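Local coordinates for protein glycine cleavage system transcriptional repressor, putative (Vibrio cholerae, PDB 1U8S) that probably represses transcription of the glycine cleavage system genes, and is built from two ACT domains, a fold that commonly binds small regulatory ligands such as amino acids, at the interface of chains A and B. Numbering follows the deposited sequence. Chains: chain A/B, glycine cleavage system transcriptional repressor, putative.

Contact 1: the interface of chains A and B. Residues chain A 103, 126-128, 141; chain B 28, 31-34.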
# COMPACT_ATOMS: atom_id res chain seq x y z
N LYS A 103 17.01 -2.67 -19.26
CA LYS A 103 16.43 -1.90 -18.15
C LYS A 103 16.02 -0.51 -18.65
O LYS A 103 14.90 -0.05 -18.42
CB LYS A 103 17.48 -1.78 -17.02
CG LYS A 103 16.95 -1.40 -15.63
CD LYS A 103 16.45 0.04 -15.54
CE LYS A 103 15.97 0.39 -14.13
NZ LYS A 103 17.06 0.29 -13.11
N ALA A 126 9.85 -3.46 -10.48
CA ALA A 126 10.61 -3.34 -11.72
C ALA A 126 12.06 -3.60 -11.32
O ALA A 126 12.76 -2.69 -10.83
CB ALA A 126 10.45 -1.94 -12.30
N GLN A 127 12.51 -4.82 -11.55
CA GLN A 127 13.85 -5.22 -11.15
C GLN A 127 14.54 -6.17 -12.13
O GLN A 127 13.88 -6.80 -12.96
CB GLN A 127 13.76 -5.90 -9.79
CG GLN A 127 12.98 -7.20 -9.83
CD GLN A 127 12.33 -7.55 -8.50
OE1 GLN A 127 12.98 -7.62 -7.46
NE2 GLN A 127 11.03 -7.80 -8.55
N THR A 128 15.87 -6.25 -12.03
CA THR A 128 16.64 -7.15 -12.88
C THR A 128 16.67 -8.47 -12.12
O THR A 128 16.70 -8.48 -10.89
CB THR A 128 18.11 -6.72 -13.05
OG1 THR A 128 18.73 -6.63 -11.76
CG2 THR A 128 18.20 -5.38 -13.78
N PHE A 141 15.11 -7.77 -17.15
CA PHE A 141 14.41 -6.81 -16.30
C PHE A 141 12.92 -7.12 -16.34
O PHE A 141 12.30 -7.00 -17.39
CB PHE A 141 14.67 -5.40 -16.82
CG PHE A 141 14.26 -4.32 -15.87
CD1 PHE A 141 14.97 -4.10 -14.69
CD2 PHE A 141 13.17 -3.50 -16.15
CE1 PHE A 141 14.61 -3.09 -13.82
CE2 PHE A 141 12.80 -2.48 -15.27
CZ PHE A 141 13.52 -2.27 -14.11
N THR B 28 14.35 4.32 -11.15
CA THR B 28 14.91 3.39 -12.13
C THR B 28 16.08 4.03 -12.86
O THR B 28 17.08 3.37 -13.12
CB THR B 28 13.85 2.95 -13.16
OG1 THR B 28 13.34 4.10 -13.83
CG2 THR B 28 12.72 2.21 -12.47
N GLY B 31 19.53 3.73 -11.28
CA GLY B 31 20.23 2.46 -11.27
C GLY B 31 19.64 1.46 -10.29
O GLY B 31 20.08 0.31 -10.23
N CYS B 32 18.64 1.88 -9.53
CA CYS B 32 18.03 1.01 -8.55
C CYS B 32 16.91 0.14 -9.10
O CYS B 32 16.36 0.40 -10.17
CB CYS B 32 17.50 1.83 -7.38
SG CYS B 32 18.75 2.86 -6.62
N ASN B 33 16.60 -0.91 -8.36
CA ASN B 33 15.54 -1.83 -8.74
C ASN B 33 14.38 -1.56 -7.80
O ASN B 33 14.59 -1.15 -6.66
CB ASN B 33 16.00 -3.27 -8.55
CG ASN B 33 17.06 -3.66 -9.54
OD1 ASN B 33 16.77 -3.89 -10.71
ND2 ASN B 33 18.30 -3.72 -9.07
N ILE B 34 13.17 -1.78 -8.29
CA ILE B 34 12.00 -1.61 -7.45
C ILE B 34 11.57 -3.02 -7.06
O ILE B 34 11.03 -3.76 -7.88
CB ILE B 34 10.87 -0.91 -8.20
CG1 ILE B 34 11.35 0.47 -8.66
CG2 ILE B 34 9.66 -0.75 -7.29
CD1 ILE B 34 10.37 1.19 -9.55
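A:Ala126 and B:Ile34 pair through their backbones as an antiparallel beta bridge, joining strand 123-129 of chain A to the start of strand 33-42 of chain B. B:Ile34 N donates to A:Ala126 O at 2.7 Å, and A:Ala126 N returns a bond to B:Ile34 O at 2.9 Å.

A side chain continues the pairing where the backbone bridge stops. The amide oxygen OD1 of B:Asn33 accepts the backbone N of A:Thr128 at 2.8 Å, the donor standing above the plane of the amide, 47° out of it, and not on a lone pair. The torsion of B:Asn33, with CG anti to its own carbonyl carbon (chi1 -69°), turns the amide toward chain A, where its stem crosses the A:Thr128 side chain at about a right angle.

A:Lys103 supplies further polar bonds. Its chain bends at chi2 and chi4, and the terminal nitrogen NZ ends between two backbone carbonyls of chain B, B:Thr28 O at 3.1 Å and B:Cys32 O at 3.0 Å. It is tilted slightly from the first carbonyl plane but lies well above the second. One amine thus bridges the last turn of helix 19-28 and the loop leading into strand 33-42; if charged, as lysine usually is, it would probably be favoured beside a helix C-terminus.

Apolar packing supplements these bonds. A:Lys103 CE lies against B:Thr28 CB at 3.5 Å, while CG of the same lysine rests over the rim of one face of the A:Phe141 ring, a packing within chain A. That ring also approaches the partner, its CE1 coming to 3.9 Å from B:Asn33 OD1 with ring and amide planes inclined by 36°. A:Gln127 CB meets B:Asn33 CB at 3.7 Å.

Within the fold, the second ACT region of chain A, through strand 123-129, meets the helix-to-strand turn of the first ACT region of chain B.

Contact 2: the interface of chains A and B. Residues chain A 8, 36-38, 49-51, 85; chain B 42-43, 47.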
# COMPACT_ATOMS: atom_id res chain seq x y z
N VAL A 8 -4.05 12.12 5.74
CA VAL A 8 -3.25 11.05 5.17
C VAL A 8 -2.05 10.87 6.08
O VAL A 8 -1.32 11.82 6.35
CB VAL A 8 -2.75 11.42 3.76
CG1 VAL A 8 -1.69 10.43 3.30
CG2 VAL A 8 -3.93 11.46 2.78
N ASP A 36 -9.22 3.73 5.11
CA ASP A 36 -8.46 2.78 4.31
C ASP A 36 -7.00 2.89 4.74
O ASP A 36 -6.64 3.80 5.50
CB ASP A 36 -8.62 3.13 2.83
CG ASP A 36 -8.35 1.96 1.91
OD1 ASP A 36 -8.17 0.83 2.41
OD2 ASP A 36 -8.32 2.17 0.68
N SER A 37 -6.17 1.97 4.28
CA SER A 37 -4.77 2.00 4.63
C SER A 37 -4.04 0.92 3.84
O SER A 37 -4.66 0.05 3.24
CB SER A 37 -4.59 1.75 6.14
OG SER A 37 -4.99 0.44 6.52
N ARG A 38 -2.71 1.00 3.82
CA ARG A 38 -1.90 0.00 3.14
C ARG A 38 -0.80 -0.32 4.13
O ARG A 38 -0.16 0.58 4.69
CB ARG A 38 -1.29 0.55 1.85
CG ARG A 38 -2.30 0.77 0.77
CD ARG A 38 -3.06 -0.52 0.45
NE ARG A 38 -3.94 -0.29 -0.69
CZ ARG A 38 -5.16 0.24 -0.62
NH1 ARG A 38 -5.68 0.58 0.56
NH2 ARG A 38 -5.82 0.51 -1.74
N LEU A 49 0.47 3.34 5.08
CA LEU A 49 -0.21 4.40 4.36
C LEU A 49 -1.58 4.32 4.98
O LEU A 49 -2.15 3.23 5.05
CB LEU A 49 -0.31 4.11 2.87
CG LEU A 49 0.97 4.22 2.04
CD1 LEU A 49 0.66 3.88 0.58
CD2 LEU A 49 1.55 5.62 2.16
N MET A 50 -2.12 5.44 5.44
CA MET A 50 -3.42 5.42 6.06
C MET A 50 -4.16 6.73 5.85
O MET A 50 -3.58 7.81 5.92
CB MET A 50 -3.27 5.15 7.56
CG MET A 50 -4.57 5.14 8.36
SD MET A 50 -4.26 4.70 10.09
CE MET A 50 -3.82 2.98 9.90
N LEU A 51 -5.46 6.60 5.57
CA LEU A 51 -6.33 7.74 5.36
C LEU A 51 -7.40 7.67 6.44
O LEU A 51 -8.21 6.74 6.46
CB LEU A 51 -6.99 7.69 3.98
CG LEU A 51 -8.22 8.61 3.92
CD1 LEU A 51 -7.77 10.08 3.85
CD2 LEU A 51 -9.08 8.28 2.72
N HIS A 85 -12.84 11.61 0.42
CA HIS A 85 -12.48 10.44 -0.38
C HIS A 85 -13.62 9.91 -1.25
O HIS A 85 -14.63 9.41 -0.74
CB HIS A 85 -11.99 9.34 0.57
CG HIS A 85 -11.31 8.20 -0.13
ND1 HIS A 85 -10.26 8.38 -1.00
CD2 HIS A 85 -11.55 6.87 -0.09
CE1 HIS A 85 -9.87 7.21 -1.47
NE2 HIS A 85 -10.64 6.27 -0.93
N PHE B 42 -5.63 8.36 -1.95
CA PHE B 42 -6.44 8.72 -0.78
C PHE B 42 -6.81 10.18 -0.85
O PHE B 42 -5.94 11.05 -0.86
CB PHE B 42 -5.67 8.49 0.52
CG PHE B 42 -5.40 7.06 0.82
CD1 PHE B 42 -6.09 6.05 0.16
CD2 PHE B 42 -4.49 6.71 1.81
CE1 PHE B 42 -5.88 4.72 0.47
CE2 PHE B 42 -4.28 5.37 2.14
CZ PHE B 42 -4.97 4.38 1.46
N GLY B 43 -8.11 10.45 -0.86
CA GLY B 43 -8.56 11.83 -0.97
C GLY B 43 -8.15 12.31 -2.35
O GLY B 43 -8.43 11.64 -3.35
N THR B 47 -0.47 8.46 -2.78
CA THR B 47 0.34 7.91 -1.69
C THR B 47 1.09 6.69 -2.18
O THR B 47 0.52 5.82 -2.84
CB THR B 47 -0.52 7.52 -0.44
OG1 THR B 47 -1.44 6.49 -0.80
CG2 THR B 47 -1.30 8.71 0.06
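The hairpin of strands 33-42 and 45-54 in the first ACT domain of chain B reaches over the corresponding sheet of chain A; strand 33-42 ends in B:Phe42, next to the turn at B:Gly43, and this phenylalanine buries 131 Å² against the partner. The phenyl group lies along the sheet: CB of A:Leu51 sits over one face, 3.9 Å from the ring centroid, in a CH-pi contact, the two side chains running past each other in opposite directions. On the opposite face the hydroxyl B:Thr47 OG1, from the same chain as the ring, stands 4.0 Å above the plane of B:Phe42, offset toward the rim. With CG anti to the carbonyl carbon (chi1 -68°), the ring extends across strands 45-54 and 33-42 of chain A. At its far rim CE1 comes within 3.5 Å of the carboxylate oxygen A:Asp36 OD2, the carboxylate and ring planes being steeply inclined.

That carboxylate is probably helped into place by A:Arg38, whose NH1 meets A:Asp36 OD2 from above the carboxylate plane in a salt bridge of 3.1 Å. NH1 also donates to A:Ser37 O, and both acceptors lie close to the guanidinium plane. NH1 in turn stands at the edge of the B:Phe42 ring, in its plane, with the guanidinium turned steeply to the phenyl.

Beside the ring, the turn is tied down by a polar bond. B:Gly43 N donates to A:His85 ND1 at 3.0 Å, nearly straight (169° at the hydrogen) but 26° out of the imidazole plane. A:Leu51 CD2 supports one face of the imidazole near its rim.

Further along, B:Thr47 CG2 touches A:Val8 CG1 at 3.7 Å, while B:Thr47 CB packs on the methyl A:Leu49 CD2 at 3.8 Å.

The C-alpha centres of contact 1 and contact 2 are about 26 Å apart, and strand 33-42 of chain B runs between them: its first residues pair in contact 1 and its last, B:Phe42, packs in contact 2. A single strand of chain B therefore touches chain A at both ends, meeting the second ACT region in contact 1 and mainly the first in contact 2. Two-fold symmetry repeats both contacts with the chains exchanged. This fits a domain-swapped dimer whose ACT domains are interlocked, which would probably limit their relative movement, although the structure alone does not show the oligomer in solution.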